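Local coordinates for protein polysaccharide deacetylase (Bacillus anthracis, PDB 2J13) that probably removes acetyl groups from cell-wall peptidoglycan as a zinc-binding family 4 carbohydrate esterase of the NodB homology type, at residues 126-129 against 130-134. Numbering follows the deposited sequence.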
# COMPACT_ATOMS: atom_id res chain seq x y z
N GLU A 126 2.20 9.18 20.72
CA GLU A 126 2.46 7.89 21.37
C GLU A 126 1.60 6.78 20.72
O GLU A 126 2.10 5.67 20.42
CB GLU A 126 2.20 8.04 22.88
CG GLU A 126 0.88 8.79 23.34
CD GLU A 126 0.87 10.39 23.31
OE1 GLU A 126 1.71 11.06 22.71
OE2 GLU A 126 -0.05 10.98 23.91
N LYS A 127 0.33 7.07 20.49
CA LYS A 127 -0.61 6.12 19.90
C LYS A 127 -0.24 5.86 18.46
O LYS A 127 -0.27 4.70 18.00
CB LYS A 127 -2.05 6.66 20.01
CG LYS A 127 -3.12 5.75 19.49
CD LYS A 127 -3.01 4.32 20.03
CE LYS A 127 -4.12 3.43 19.50
NZ LYS A 127 -3.77 1.96 19.53
N LEU A 128 0.09 6.90 17.70
CA LEU A 128 0.50 6.67 16.31
C LEU A 128 1.74 5.78 16.23
O LEU A 128 1.82 4.87 15.38
CB LEU A 128 0.75 7.98 15.56
CG LEU A 128 1.13 7.78 14.10
CD1 LEU A 128 0.01 7.01 13.35
CD2 LEU A 128 1.47 9.09 13.39
N ARG A 129 2.70 6.01 17.13
CA ARG A 129 3.93 5.21 17.11
C ARG A 129 3.57 3.77 17.43
O ARG A 129 4.09 2.85 16.78
CB ARG A 129 4.96 5.75 18.13
CG ARG A 129 5.63 7.01 17.62
CD ARG A 129 6.91 7.39 18.33
NE ARG A 129 7.18 8.81 18.11
CZ ARG A 129 6.74 9.79 18.91
NH1 ARG A 129 6.01 9.51 19.98
NH2 ARG A 129 7.03 11.05 18.62
N GLU A 130 2.66 3.55 18.36
CA GLU A 130 2.26 2.15 18.72
C GLU A 130 1.50 1.50 17.57
O GLU A 130 1.72 0.33 17.25
CB GLU A 130 1.39 2.13 19.97
CG GLU A 130 2.19 2.56 21.16
CD GLU A 130 1.39 2.87 22.42
OE1 GLU A 130 0.15 3.00 22.38
OE2 GLU A 130 2.06 2.99 23.49
N GLU A 131 0.63 2.28 16.93
CA GLU A 131 -0.16 1.78 15.80
C GLU A 131 0.72 1.29 14.66
O GLU A 131 0.36 0.27 14.02
CB GLU A 131 -1.11 2.88 15.29
CG GLU A 131 -2.33 3.11 16.20
CD GLU A 131 -3.39 2.06 16.02
OE1 GLU A 131 -3.53 1.54 14.90
OE2 GLU A 131 -4.09 1.75 16.99
N LEU A 132 1.84 1.97 14.39
CA LEU A 132 2.79 1.55 13.33
C LEU A 132 3.73 0.45 13.82
O LEU A 132 3.90 -0.57 13.16
CB LEU A 132 3.60 2.72 12.82
CG LEU A 132 2.76 3.78 12.10
CD1 LEU A 132 3.67 4.94 11.77
CD2 LEU A 132 2.06 3.22 10.87
N THR A 133 4.34 0.66 14.98
CA THR A 133 5.35 -0.27 15.47
C THR A 133 4.77 -1.65 15.74
O THR A 133 5.44 -2.66 15.44
CB THR A 133 6.03 0.26 16.75
OG1 THR A 133 6.62 1.55 16.46
CG2 THR A 133 7.12 -0.72 17.21
N SER A 134 3.56 -1.73 16.26
CA SER A 134 2.94 -3.02 16.53
C SER A 134 2.77 -3.87 15.27
O SER A 134 3.04 -5.08 15.29
CB SER A 134 1.62 -2.87 17.28
OG SER A 134 0.69 -2.12 16.57
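The carboxylate of Glu131 takes the ammonium of Lys127 one helical turn back: NZ lies 2.6 Å from OE2, on the anti side of OE2 and only 16° out of the carboxylate plane, in a salt bridge. OE2 also hydrogen-bonds the hydroxyl of Ser116, so two groups grip this one oxygen and probably favour its charged form. Lys127 gets there by a bend: CG stands anti to the backbone N (chi1 -178°), chi2 turns the chain, and CE passes 3.0 Å from Glu131 OE2. Glu131, bent at its own chi2, rests its CG 3.2 Å from Lys127 O. The carboxylate of Glu130 runs back along the exposed flank instead, its OE1 staying 5.0 Å from Lys127 NZ, too far for contact, which would at most add a weak electrostatic attraction.

Two side-chain hydroxyls turn back onto carbonyls four residues earlier. Thr133 OG1 donates to Arg129 O over 2.9 Å from above the carbonyl plane, while Thr133 N bonds the same oxygen. Ser134 OG and Ser134 N likewise share Glu130 O, arriving from opposite faces of its plane. On the buried side, in one of the two conformers of Leu128, its CD1 lies 4.4 Å from Leu132 CG and its side chain touches Leu165 of helix 160-168; Leu132 meets Thr166 of the same helix.

Regular i to i+4 backbone bonds and an i to i+4 Lys-Glu bridge mark the amphipathic alpha-helix 125-143, which packs on the flank of the NodB homology fold.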